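Local structure of CalG4 (Micromonospora echinospora, 3IA7) at residues E76-V84 with P155-L165; D124-G132 with W182-I190. The protein belongs to the GT-B structural clan and folds into two Rossmann-like domains, each a parallel sheet flanked by helices. One frame throughout, in Å; residues are numbered along the deposited sequence.

Contact 1. Residues E76-V84 with P155-L165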
ATOM      1  N   GLU A  76      24.029 -22.531  18.832  1.00 30.07           N
ATOM      2  CA  GLU A  76      22.578 -22.814  18.920  1.00 30.26           C
ATOM      3  C   GLU A  76      21.927 -22.279  20.206  1.00 28.85           C
ATOM      4  O   GLU A  76      20.893 -21.581  20.156  1.00 27.54           O
ATOM      5  CB  GLU A  76      22.334 -24.320  18.834  1.00 30.92           C
ATOM      6  CG  GLU A  76      22.127 -24.832  17.426  1.00 33.28           C
ATOM      7  CD  GLU A  76      21.908 -26.338  17.398  1.00 36.27           C
ATOM      8  OE1 GLU A  76      21.919 -26.967  18.488  1.00 36.11           O
ATOM      9  OE2 GLU A  76      21.710 -26.875  16.290  1.00 36.14           O
ATOM     10  N   THR A  77      22.529 -22.642  21.345  1.00 27.47           N
ATOM     11  CA  THR A  77      22.154 -22.114  22.665  1.00 26.72           C
ATOM     12  C   THR A  77      22.234 -20.593  22.750  1.00 25.66           C
ATOM     13  O   THR A  77      21.350 -19.969  23.345  1.00 25.62           O
ATOM     14  CB  THR A  77      22.996 -22.748  23.779  1.00 26.50           C
ATOM     15  OG1 THR A  77      22.662 -24.132  23.850  1.00 28.02           O
ATOM     16  CG2 THR A  77      22.718 -22.129  25.143  1.00 26.12           C
ATOM     17  N   GLN A  78      23.286 -20.013  22.163  1.00 24.22           N
ATOM     18  CA  GLN A  78      23.457 -18.560  22.115  1.00 23.58           C
ATOM     19  C   GLN A  78      22.340 -17.880  21.345  1.00 22.52           C
ATOM     20  O   GLN A  78      21.858 -16.824  21.756  1.00 21.33           O
ATOM     21  CB  GLN A  78      24.824 -18.181  21.541  1.00 24.18           C
ATOM     22  CG  GLN A  78      25.992 -18.555  22.469  1.00 24.21           C
ATOM     23  CD  GLN A  78      25.738 -18.127  23.908  1.00 29.44           C
ATOM     24  OE1 GLN A  78      25.219 -17.017  24.167  1.00 29.07           O
ATOM     25  NE2 GLN A  78      26.072 -19.006  24.853  1.00 30.74           N
ATOM     26  N   LEU A  79      21.931 -18.500  20.237  1.00 21.97           N
ATOM     27  CA  LEU A  79      20.800 -18.016  19.476  1.00 22.12           C
ATOM     28  C   LEU A  79      19.521 -18.007  20.290  1.00 21.06           C
ATOM     29  O   LEU A  79      18.785 -17.019  20.242  1.00 20.79           O
ATOM     30  CB  LEU A  79      20.572 -18.848  18.214  1.00 22.28           C
ATOM     31  CG  LEU A  79      21.655 -18.797  17.148  1.00 25.24           C
ATOM     32  CD1 LEU A  79      21.179 -19.694  15.987  1.00 27.39           C
ATOM     33  CD2 LEU A  79      21.875 -17.352  16.690  1.00 30.14           C
ATOM     34  N   HIS A  80      19.216 -19.115  20.974  1.00 19.32           N
ATOM     35  CA  HIS A  80      18.061 -19.124  21.872  1.00 18.83           C
ATOM     36  C   HIS A  80      18.158 -18.078  22.981  1.00 17.89           C
ATOM     37  O   HIS A  80      17.142 -17.504  23.375  1.00 17.19           O
ATOM     38  CB  HIS A  80      17.855 -20.479  22.522  1.00 17.44           C
ATOM     39  CG  HIS A  80      17.620 -21.598  21.543  1.00 19.49           C
ATOM     40  ND1 HIS A  80      16.877 -21.432  20.393  1.00 18.80           N
ATOM     41  CD2 HIS A  80      17.978 -22.902  21.576  1.00 18.76           C
ATOM     42  CE1 HIS A  80      16.806 -22.585  19.747  1.00 22.76           C
ATOM     43  NE2 HIS A  80      17.482 -23.489  20.437  1.00 20.28           N
ATOM     44  N   LEU A  81      19.342 -17.902  23.544  1.00 17.41           N
ATOM     45  CA  LEU A  81      19.488 -16.927  24.648  1.00 18.44           C
ATOM     46  C   LEU A  81      19.279 -15.494  24.178  1.00 17.19           C
ATOM     47  O   LEU A  81      18.685 -14.677  24.916  1.00 17.90           O
ATOM     48  CB  LEU A  81      20.827 -17.077  25.418  1.00 17.63           C
ATOM     49  CG  LEU A  81      20.947 -18.409  26.194  1.00 17.73           C
ATOM     50  CD1 LEU A  81      22.363 -18.547  26.747  1.00 18.80           C
ATOM     51  CD2 LEU A  81      19.919 -18.522  27.314  1.00 18.98           C
ATOM     52  N   VAL A  82      19.726 -15.184  22.957  1.00 17.30           N
ATOM     53  CA  VAL A  82      19.524 -13.824  22.441  1.00 17.55           C
ATOM     54  C   VAL A  82      18.034 -13.597  22.177  1.00 16.73           C
ATOM     55  O   VAL A  82      17.565 -12.486  22.333  1.00 16.30           O
ATOM     56  CB  VAL A  82      20.413 -13.437  21.181  1.00 18.40           C
ATOM     57  CG1 VAL A  82      20.026 -14.197  19.938  1.00 19.43           C
ATOM     58  CG2 VAL A  82      20.273 -11.948  20.898  1.00 18.50           C
ATOM     59  N   TYR A  83      17.326 -14.647  21.787  1.00 16.72           N
ATOM     60  CA  TYR A  83      15.865 -14.586  21.560  1.00 16.57           C
ATOM     61  C   TYR A  83      15.166 -14.191  22.873  1.00 15.86           C
ATOM     62  O   TYR A  83      14.284 -13.298  22.905  1.00 14.93           O
ATOM     63  CB  TYR A  83      15.368 -15.961  21.071  1.00 16.15           C
ATOM     64  CG  TYR A  83      13.864 -16.063  20.935  1.00 18.56           C
ATOM     65  CD1 TYR A  83      13.205 -15.506  19.819  1.00 17.68           C
ATOM     66  CD2 TYR A  83      13.081 -16.687  21.927  1.00 16.22           C
ATOM     67  CE1 TYR A  83      11.802 -15.599  19.695  1.00 18.81           C
ATOM     68  CE2 TYR A  83      11.691 -16.777  21.807  1.00 18.15           C
ATOM     69  CZ  TYR A  83      11.069 -16.228  20.692  1.00 15.47           C
ATOM     70  OH  TYR A  83       9.704 -16.297  20.538  1.00 18.39           O
ATOM     71  N   VAL A  84      15.544 -14.888  23.943  1.00 14.50           N
ATOM     72  CA  VAL A  84      15.010 -14.585  25.275  1.00 14.04           C
ATOM     73  C   VAL A  84      15.361 -13.153  25.720  1.00 13.20           C
ATOM     74  O   VAL A  84      14.464 -12.426  26.185  1.00 12.47           O
ATOM     75  CB  VAL A  84      15.392 -15.656  26.334  1.00 13.99           C
ATOM     76  CG1 VAL A  84      14.870 -15.240  27.715  1.00 13.85           C
ATOM     77  CG2 VAL A  84      14.783 -17.038  25.940  1.00 13.21           C
ATOM     78  N   PRO A 155      14.034 -25.350  22.446  1.00 17.95           N
ATOM     79  CA  PRO A 155      14.730 -24.485  23.399  1.00 16.91           C
ATOM     80  C   PRO A 155      14.362 -24.762  24.856  1.00 16.27           C
ATOM     81  O   PRO A 155      15.190 -24.594  25.733  1.00 16.17           O
ATOM     82  CB  PRO A 155      14.275 -23.056  23.019  1.00 17.33           C
ATOM     83  CG  PRO A 155      13.234 -23.215  22.004  1.00 17.13           C
ATOM     84  CD  PRO A 155      13.396 -24.578  21.368  1.00 17.63           C
ATOM     85  N   ALA A 156      13.137 -25.207  25.105  1.00 15.73           N
ATOM     86  CA  ALA A 156      12.684 -25.485  26.482  1.00 16.20           C
ATOM     87  C   ALA A 156      13.398 -26.693  27.046  1.00 16.86           C
ATOM     88  O   ALA A 156      13.472 -26.860  28.258  1.00 17.39           O
ATOM     89  CB  ALA A 156      11.181 -25.710  26.508  1.00 16.93           C
ATOM     90  N   ASP A 157      13.950 -27.522  26.148  1.00 16.89           N
ATOM     91  CA  ASP A 157      14.721 -28.714  26.532  1.00 17.11           C
ATOM     92  C   ASP A 157      16.230 -28.485  26.612  1.00 16.86           C
ATOM     93  O   ASP A 157      17.006 -29.427  26.853  1.00 15.93           O
ATOM     94  CB  ASP A 157      14.413 -29.845  25.560  1.00 17.24           C
ATOM     95  CG  ASP A 157      13.012 -30.425  25.770  1.00 21.25           C
ATOM     96  OD1 ASP A 157      12.558 -30.416  26.939  1.00 21.15           O
ATOM     97  OD2 ASP A 157      12.375 -30.878  24.782  1.00 22.62           O
ATOM     98  N   VAL A 158      16.645 -27.237  26.419  1.00 17.01           N
ATOM     99  CA  VAL A 158      18.038 -26.833  26.622  1.00 16.11           C
ATOM    100  C   VAL A 158      18.189 -26.201  28.010  1.00 16.31           C
ATOM    101  O   VAL A 158      17.549 -25.188  28.317  1.00 15.12           O
ATOM    102  CB  VAL A 158      18.526 -25.850  25.498  1.00 16.98           C
ATOM    103  CG1 VAL A 158      20.006 -25.447  25.710  1.00 16.27           C
ATOM    104  CG2 VAL A 158      18.278 -26.397  24.079  1.00 17.73           C
ATOM    105  N   GLU A 159      19.051 -26.800  28.844  1.00 16.39           N
ATOM    106  CA  GLU A 159      19.248 -26.401  30.221  1.00 17.49           C
ATOM    107  C   GLU A 159      19.457 -24.884  30.475  1.00 17.60           C
ATOM    108  O   GLU A 159      18.803 -24.320  31.357  1.00 15.93           O
ATOM    109  CB  GLU A 159      20.406 -27.204  30.865  1.00 18.41           C
ATOM    110  CG  GLU A 159      20.844 -26.666  32.203  1.00 22.18           C
ATOM    111  CD  GLU A 159      19.720 -26.630  33.209  1.00 28.42           C
ATOM    112  OE1 GLU A 159      18.830 -27.509  33.149  1.00 32.29           O
ATOM    113  OE2 GLU A 159      19.735 -25.724  34.070  1.00 33.04           O
ATOM    114  N   ALA A 160      20.378 -24.262  29.727  1.00 18.16           N
ATOM    115  CA  ALA A 160      20.694 -22.818  29.859  1.00 19.43           C
ATOM    116  C   ALA A 160      19.461 -21.913  29.603  1.00 18.32           C
ATOM    117  O   ALA A 160      19.304 -20.844  30.231  1.00 18.56           O
ATOM    118  CB  ALA A 160      21.833 -22.439  28.887  1.00 19.84           C
ATOM    119  N   VAL A 161      18.613 -22.333  28.664  1.00 17.73           N
ATOM    120  CA  VAL A 161      17.406 -21.597  28.273  1.00 17.02           C
ATOM    121  C   VAL A 161      16.271 -21.863  29.267  1.00 16.24           C
ATOM    122  O   VAL A 161      15.609 -20.946  29.734  1.00 14.30           O
ATOM    123  CB  VAL A 161      16.954 -21.976  26.853  1.00 17.27           C
ATOM    124  CG1 VAL A 161      15.704 -21.182  26.420  1.00 17.90           C
ATOM    125  CG2 VAL A 161      18.103 -21.754  25.858  1.00 19.95           C
ATOM    126  N   HIS A 162      16.058 -23.142  29.571  1.00 15.34           N
ATOM    127  CA  HIS A 162      15.023 -23.578  30.492  1.00 15.59           C
ATOM    128  C   HIS A 162      15.167 -22.872  31.853  1.00 16.02           C
ATOM    129  O   HIS A 162      14.164 -22.415  32.419  1.00 15.97           O
ATOM    130  CB  HIS A 162      15.086 -25.112  30.656  1.00 15.09           C
ATOM    131  CG  HIS A 162      14.045 -25.663  31.581  1.00 15.30           C
ATOM    132  ND1 HIS A 162      14.253 -25.790  32.942  1.00 15.74           N
ATOM    133  CD2 HIS A 162      12.770 -26.061  31.350  1.00 14.45           C
ATOM    134  CE1 HIS A 162      13.161 -26.285  33.503  1.00 17.14           C
ATOM    135  NE2 HIS A 162      12.243 -26.450  32.559  1.00 17.13           N
ATOM    136  N   SER A 163      16.399 -22.788  32.378  1.00 15.86           N
ATOM    137  CA  SER A 163      16.591 -22.227  33.711  1.00 16.25           C
ATOM    138  C   SER A 163      16.215 -20.739  33.702  1.00 15.50           C
ATOM    139  O   SER A 163      15.550 -20.252  34.626  1.00 14.31           O
ATOM    140  CB  SER A 163      18.024 -22.449  34.224  1.00 17.62           C
ATOM    141  OG  SER A 163      18.965 -21.844  33.352  1.00 22.08           O
ATOM    142  N   VAL A 164      16.602 -20.041  32.636  1.00 15.25           N
ATOM    143  CA  VAL A 164      16.298 -18.624  32.515  1.00 15.63           C
ATOM    144  C   VAL A 164      14.795 -18.450  32.440  1.00 14.42           C
ATOM    145  O   VAL A 164      14.240 -17.552  33.027  1.00 14.15           O
ATOM    146  CB  VAL A 164      16.958 -17.968  31.265  1.00 16.16           C
ATOM    147  CG1 VAL A 164      16.323 -16.590  30.994  1.00 18.57           C
ATOM    148  CG2 VAL A 164      18.472 -17.831  31.496  1.00 18.48           C
ATOM    149  N   LEU A 165      14.143 -19.289  31.659  1.00 13.09           N
ATOM    150  CA  LEU A 165      12.713 -19.173  31.465  1.00 13.83           C
ATOM    151  C   LEU A 165      11.852 -19.541  32.671  1.00 12.72           C
ATOM    152  O   LEU A 165      10.860 -18.839  32.958  1.00 12.41           O
ATOM    153  CB  LEU A 165      12.266 -19.914  30.168  1.00 12.95           C
ATOM    154  CG  LEU A 165      12.671 -19.226  28.840  1.00 13.63           C
ATOM    155  CD1 LEU A 165      12.243 -20.077  27.705  1.00 15.21           C
ATOM    156  CD2 LEU A 165      12.101 -17.792  28.609  1.00 14.91           C
TER

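Contact 2. Residues D124-G132 with W182-I190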
ATOM      1  N   ASP A 124      -2.746  -7.693  33.839  1.00 15.97           N
ATOM      2  CA  ASP A 124      -4.076  -8.315  33.922  1.00 16.73           C
ATOM      3  C   ASP A 124      -4.983  -7.800  32.779  1.00 16.02           C
ATOM      4  O   ASP A 124      -6.048  -7.181  33.014  1.00 15.21           O
ATOM      5  CB  ASP A 124      -4.710  -8.092  35.320  1.00 17.27           C
ATOM      6  CG  ASP A 124      -6.077  -8.790  35.481  1.00 19.71           C
ATOM      7  OD1 ASP A 124      -6.307  -9.831  34.877  1.00 21.60           O
ATOM      8  OD2 ASP A 124      -6.952  -8.279  36.197  1.00 22.25           O
ATOM      9  N   ARG A 125      -4.528  -8.039  31.555  1.00 15.83           N
ATOM     10  CA  ARG A 125      -5.202  -7.534  30.352  1.00 15.62           C
ATOM     11  C   ARG A 125      -5.303  -8.657  29.349  1.00 14.82           C
ATOM     12  O   ARG A 125      -4.456  -9.533  29.350  1.00 16.20           O
ATOM     13  CB  ARG A 125      -4.422  -6.339  29.746  1.00 16.23           C
ATOM     14  CG  ARG A 125      -4.422  -5.077  30.614  1.00 15.20           C
ATOM     15  CD  ARG A 125      -5.859  -4.566  30.813  1.00 15.46           C
ATOM     16  NE  ARG A 125      -5.928  -3.264  31.513  1.00 14.96           N
ATOM     17  CZ  ARG A 125      -6.142  -3.082  32.819  1.00 18.16           C
ATOM     18  NH1 ARG A 125      -6.304  -4.118  33.657  1.00 14.07           N
ATOM     19  NH2 ARG A 125      -6.203  -1.841  33.302  1.00 17.18           N
ATOM     20  N   PRO A 126      -6.305  -8.603  28.456  1.00 15.09           N
ATOM     21  CA  PRO A 126      -6.416  -9.558  27.357  1.00 15.21           C
ATOM     22  C   PRO A 126      -5.317  -9.306  26.336  1.00 14.27           C
ATOM     23  O   PRO A 126      -4.708  -8.197  26.296  1.00 13.97           O
ATOM     24  CB  PRO A 126      -7.817  -9.279  26.763  1.00 14.49           C
ATOM     25  CG  PRO A 126      -8.056  -7.842  27.066  1.00 14.23           C
ATOM     26  CD  PRO A 126      -7.380  -7.589  28.428  1.00 15.12           C
ATOM     27  N   ALA A 127      -4.984 -10.332  25.562  1.00 14.43           N
ATOM     28  CA  ALA A 127      -3.943 -10.193  24.570  1.00 13.81           C
ATOM     29  C   ALA A 127      -4.371 -10.822  23.260  1.00 14.78           C
ATOM     30  O   ALA A 127      -5.221 -11.715  23.254  1.00 13.17           O
ATOM     31  CB  ALA A 127      -2.581 -10.832  25.070  1.00 14.68           C
ATOM     32  N   VAL A 128      -3.818 -10.303  22.166  1.00 12.18           N
ATOM     33  CA  VAL A 128      -4.035 -10.816  20.828  1.00 13.30           C
ATOM     34  C   VAL A 128      -2.681 -11.113  20.253  1.00 13.35           C
ATOM     35  O   VAL A 128      -1.793 -10.253  20.311  1.00 13.75           O
ATOM     36  CB  VAL A 128      -4.660  -9.725  19.908  1.00 13.26           C
ATOM     37  CG1 VAL A 128      -4.660 -10.175  18.401  1.00 12.65           C
ATOM     38  CG2 VAL A 128      -6.021  -9.301  20.387  1.00 13.81           C
ATOM     39  N   ARG A 129      -2.528 -12.292  19.644  1.00 12.63           N
ATOM     40  CA  ARG A 129      -1.308 -12.649  18.974  1.00 14.04           C
ATOM     41  C   ARG A 129      -1.386 -12.282  17.459  1.00 14.14           C
ATOM     42  O   ARG A 129      -2.410 -12.538  16.786  1.00 14.37           O
ATOM     43  CB  ARG A 129      -1.043 -14.155  19.117  1.00 13.92           C
ATOM     44  CG  ARG A 129       0.238 -14.593  18.354  1.00 14.69           C
ATOM     45  CD  ARG A 129       0.573 -16.101  18.643  1.00 16.24           C
ATOM     46  NE  ARG A 129       0.775 -16.312  20.102  1.00 15.03           N
ATOM     47  CZ  ARG A 129       1.472 -17.306  20.639  1.00 17.69           C
ATOM     48  NH1 ARG A 129       2.040 -18.219  19.852  1.00 17.61           N
ATOM     49  NH2 ARG A 129       1.636 -17.363  21.965  1.00 15.15           N
ATOM     50  N   LEU A 130      -0.276 -11.810  16.928  1.00 12.58           N
ATOM     51  CA  LEU A 130      -0.136 -11.626  15.478  1.00 14.05           C
ATOM     52  C   LEU A 130       0.932 -12.502  14.897  1.00 14.96           C
ATOM     53  O   LEU A 130       2.005 -12.685  15.493  1.00 12.62           O
ATOM     54  CB  LEU A 130       0.288 -10.179  15.163  1.00 13.80           C
ATOM     55  CG  LEU A 130      -0.508  -8.986  15.681  1.00 15.16           C
ATOM     56  CD1 LEU A 130       0.188  -7.606  15.154  1.00 14.72           C
ATOM     57  CD2 LEU A 130      -2.065  -9.028  15.349  1.00 11.56           C
ATOM     58  N   THR A 131       0.697 -12.982  13.677  1.00 14.09           N
ATOM     59  CA  THR A 131       1.810 -13.627  12.957  1.00 15.17           C
ATOM     60  C   THR A 131       1.726 -13.416  11.459  1.00 15.24           C
ATOM     61  O   THR A 131       0.655 -13.528  10.872  1.00 14.90           O
ATOM     62  CB  THR A 131       1.994 -15.172  13.312  1.00 15.96           C
ATOM     63  OG1 THR A 131       3.095 -15.702  12.566  1.00 18.68           O
ATOM     64  CG2 THR A 131       0.718 -15.994  13.043  1.00 16.52           C
ATOM     65  N   GLY A 132       2.888 -13.142  10.864  1.00 16.02           N
ATOM     66  CA  GLY A 132       3.085 -13.084   9.421  1.00 16.01           C
ATOM     67  C   GLY A 132       3.487 -14.453   8.881  1.00 17.06           C
ATOM     68  O   GLY A 132       3.725 -14.559   7.699  1.00 17.33           O
ATOM     69  N   TRP A 182       5.027 -22.526  26.245  1.00 14.62           N
ATOM     70  CA  TRP A 182       5.484 -22.125  24.897  1.00 16.90           C
ATOM     71  C   TRP A 182       4.399 -22.437  23.891  1.00 17.05           C
ATOM     72  O   TRP A 182       4.139 -21.630  22.954  1.00 17.63           O
ATOM     73  CB  TRP A 182       6.792 -22.859  24.566  1.00 16.30           C
ATOM     74  CG  TRP A 182       7.599 -22.245  23.436  1.00 18.53           C
ATOM     75  CD1 TRP A 182       7.259 -22.203  22.113  1.00 20.12           C
ATOM     76  CD2 TRP A 182       8.899 -21.669  23.531  1.00 18.73           C
ATOM     77  NE1 TRP A 182       8.225 -21.556  21.388  1.00 19.73           N
ATOM     78  CE2 TRP A 182       9.263 -21.239  22.214  1.00 18.54           C
ATOM     79  CE3 TRP A 182       9.783 -21.438  24.590  1.00 15.48           C
ATOM     80  CZ2 TRP A 182      10.458 -20.597  21.934  1.00 17.06           C
ATOM     81  CZ3 TRP A 182      11.013 -20.767  24.304  1.00 18.93           C
ATOM     82  CH2 TRP A 182      11.327 -20.369  22.986  1.00 18.90           C
ATOM     83  N   ASP A 183       3.710 -23.563  24.094  1.00 17.33           N
ATOM     84  CA  ASP A 183       2.645 -24.046  23.177  1.00 18.58           C
ATOM     85  C   ASP A 183       1.231 -23.536  23.424  1.00 18.27           C
ATOM     86  O   ASP A 183       0.337 -23.858  22.652  1.00 19.94           O
ATOM     87  CB  ASP A 183       2.606 -25.598  23.133  1.00 20.48           C
ATOM     88  CG  ASP A 183       3.839 -26.175  22.512  1.00 23.69           C
ATOM     89  OD1 ASP A 183       4.491 -25.445  21.737  1.00 22.90           O
ATOM     90  OD2 ASP A 183       4.187 -27.343  22.835  1.00 27.91           O
ATOM     91  N   GLU A 184       0.991 -22.742  24.479  1.00 16.62           N
ATOM     92  CA  GLU A 184      -0.364 -22.288  24.745  1.00 15.55           C
ATOM     93  C   GLU A 184      -0.891 -21.377  23.644  1.00 15.24           C
ATOM     94  O   GLU A 184      -0.144 -20.566  23.108  1.00 15.71           O
ATOM     95  CB  GLU A 184      -0.441 -21.558  26.084  1.00 15.85           C
ATOM     96  CG  GLU A 184      -0.295 -22.553  27.220  1.00 17.33           C
ATOM     97  CD  GLU A 184      -0.460 -21.885  28.555  1.00 23.36           C
ATOM     98  OE1 GLU A 184       0.396 -21.088  28.915  1.00 20.57           O
ATOM     99  OE2 GLU A 184      -1.432 -22.192  29.248  1.00 26.80           O
ATOM    100  N   ILE A 185      -2.183 -21.488  23.367  1.00 15.07           N
ATOM    101  CA  ILE A 185      -2.859 -20.754  22.264  1.00 16.49           C
ATOM    102  C   ILE A 185      -3.496 -19.476  22.806  1.00 15.60           C
ATOM    103  O   ILE A 185      -4.178 -19.491  23.844  1.00 15.49           O
ATOM    104  CB  ILE A 185      -3.921 -21.675  21.609  1.00 17.03           C
ATOM    105  CG1 ILE A 185      -3.189 -22.882  20.978  1.00 18.02           C
ATOM    106  CG2 ILE A 185      -4.868 -20.881  20.637  1.00 13.19           C
ATOM    107  CD1 ILE A 185      -4.081 -23.916  20.252  1.00 19.22           C
ATOM    108  N   GLU A 186      -3.254 -18.371  22.125  1.00 14.38           N
ATOM    109  CA  GLU A 186      -3.820 -17.066  22.496  1.00 14.53           C
ATOM    110  C   GLU A 186      -5.344 -16.995  22.329  1.00 14.65           C
ATOM    111  O   GLU A 186      -5.913 -17.762  21.562  1.00 16.38           O
ATOM    112  CB  GLU A 186      -3.144 -15.936  21.686  1.00 13.87           C
ATOM    113  CG  GLU A 186      -3.334 -14.558  22.362  1.00 11.54           C
ATOM    114  CD  GLU A 186      -3.060 -14.604  23.883  1.00 15.86           C
ATOM    115  OE1 GLU A 186      -1.884 -14.612  24.290  1.00 14.96           O
ATOM    116  OE2 GLU A 186      -4.025 -14.703  24.674  1.00 12.47           O
ATOM    117  N   GLY A 187      -6.009 -16.134  23.100  1.00 16.09           N
ATOM    118  CA  GLY A 187      -7.486 -15.976  22.980  1.00 15.94           C
ATOM    119  C   GLY A 187      -7.911 -15.593  21.550  1.00 16.19           C
ATOM    120  O   GLY A 187      -9.004 -15.965  21.091  1.00 13.99           O
ATOM    121  N   LEU A 188      -7.049 -14.833  20.865  1.00 14.97           N
ATOM    122  CA  LEU A 188      -7.215 -14.459  19.438  1.00 14.88           C
ATOM    123  C   LEU A 188      -5.846 -14.389  18.757  1.00 15.36           C
ATOM    124  O   LEU A 188      -4.879 -13.830  19.306  1.00 14.47           O
ATOM    125  CB  LEU A 188      -7.955 -13.091  19.257  1.00 14.86           C
ATOM    126  CG  LEU A 188      -8.077 -12.560  17.800  1.00 15.66           C
ATOM    127  CD1 LEU A 188      -9.023 -13.495  16.957  1.00 15.56           C
ATOM    128  CD2 LEU A 188      -8.513 -11.066  17.754  1.00 14.24           C
ATOM    129  N   THR A 189      -5.757 -14.984  17.562  1.00 13.31           N
ATOM    130  CA  THR A 189      -4.550 -14.925  16.769  1.00 14.01           C
ATOM    131  C   THR A 189      -4.938 -14.448  15.366  1.00 13.65           C
ATOM    132  O   THR A 189      -5.801 -15.072  14.724  1.00 13.73           O
ATOM    133  CB  THR A 189      -3.854 -16.319  16.683  1.00 14.21           C
ATOM    134  OG1 THR A 189      -3.504 -16.777  18.029  1.00 17.10           O
ATOM    135  CG2 THR A 189      -2.530 -16.182  15.870  1.00 13.62           C
ATOM    136  N   ILE A 190      -4.313 -13.354  14.928  1.00 12.68           N
ATOM    137  CA  ILE A 190      -4.500 -12.786  13.626  1.00 13.85           C
ATOM    138  C   ILE A 190      -3.310 -13.250  12.792  1.00 13.38           C
ATOM    139  O   ILE A 190      -2.132 -12.956  13.091  1.00 13.12           O
ATOM    140  CB  ILE A 190      -4.573 -11.208  13.637  1.00 13.91           C
ATOM    141  CG1 ILE A 190      -5.564 -10.677  14.713  1.00 17.79           C
ATOM    142  CG2 ILE A 190      -4.818 -10.635  12.161  1.00 12.69           C
ATOM    143  CD1 ILE A 190      -6.994 -10.902  14.437  1.00 17.84           C
TER
HETATM  144  O   HOH W   1      -5.504 -13.065  26.258  1.00 30.30           O
HETATM  145  O   HOH W   2       2.353 -19.369  23.717  1.00 23.45           O
HETATM  146  O   HOH W   3       4.171 -19.811  21.046  1.00 30.61           O

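Contact 1. Residues E76-V84 with P155-L165
With CG of His80 anti to its own carbonyl carbon (chi1 -60°), the imidazole turns one face to Pro155 CB, the two side chains crossing at about a right angle, while the fork of Val84, CG1 anti to the backbone N, reaches between Val164 and Leu165. This is a CH-pi interaction: Pro155 CB sits 3.9 Å from the centroid of the His80 ring and only 7° off its normal. On the opposite face Glu76 O stands 3.4 Å above the plane of the His80 ring, displaced toward the rim, so a backbone oxygen of its own helix and the proline flank the ring. Nearer the root, His80 CB lies 3.6 Å from Val161 CG2.

These residues join the start of helix 75-98, which leads into strand 105-109, to helix 159-170, one of the helices on the long connection between strands 127-131 and 189-191 of the parallel sheet of the N-terminal Rossmann-like domain. The short segments run nearly parallel, 19° apart with axes 9.6 Å from each other at closest approach, and no hydrogen bond passes between them. Thr77, His80, Leu81 and Val84, spaced three and four residues apart, make one stripe along the first helix; the N-cap Val158, then Ala160, Val161, Val164 and Leu165 of helix 159-170, answer it.

At the N-terminal end, Thr77 OG1 approaches Val158 CG1 to 3.5 Å, and Thr77 CG2 lies 3.9 Å from Ala160 CB. Leu81 CD2 reaches Val161 CG2 at 4.0 Å, also touching the carbonyl oxygen of Ala160. Farther on, Val84 and Val164 lie antiparallel as side chains, their CG1 atoms 3.8 Å apart, and Leu165 CD2 touches both methyls of Val84. Behind this row Leu165 leans on Ile114 of helix 113-123.

Contact 2. Residues D124-G132 with W182-I190
Strands 127-131 and 189-191 are neighbours in the parallel sheet of the N-terminal domain, with Arg129 beside Thr189 and Leu130 beside Ile190. Arg129 spends both backbone groups on the residues flanking its partner: its N donates to Leu188 O at 2.8 Å and 164°, and its O accepts from Ile190 N at 2.8 Å. Thr131 N then reaches Ile190 O at 2.9 Å. On one face Leu130 CD2 lies 3.7 Å from Ile190 CB, and Val128 CG1 touches Ile190 CG1; Tyr396 and Ala389 of the C-terminal helix 385-400 cover this side.

On the other face Arg129 runs extended alongside Thr189, then bends at CG-CD (chi3 -59°). Tyr108 OH bonds its NE; one water accepts from its NH2 within bonding distance of Trp182 O and Glu184 O, without protons for every acceptor around it, and another links NH1 to Trp182 O. Glu186, whose OE1 also bonds Tyr108 OH, has OE2 2.7 Å from a water oxygen that accepts from Ala127 N. Gly187 N grips OE2 again. A parallel sheet with helices on both faces, one of them the C-terminal helix returning to the N-terminal domain, is typical of the GT-B fold.

Contact 2 is buried and belongs to the sheet itself; contact 1 is only partly buried, farther from the centre of the chain, and joins two helices. Accordingly, contact 2 is held by backbone hydrogen bonds, with charged side chains and waters on one face, whereas contact 1 relies on methyl packing and a proline over an imidazole. The two interlock along the chain, since 155-165 sits on the connection from strand 127-131 to strand 189-191. Trp182 makes the physical join: its CH2 comes within 3.6 Å of Pro155 CG, and the same indole packs against Leu165 and Tyr83, so both helices of contact 1 touch the segment that leads into the strand.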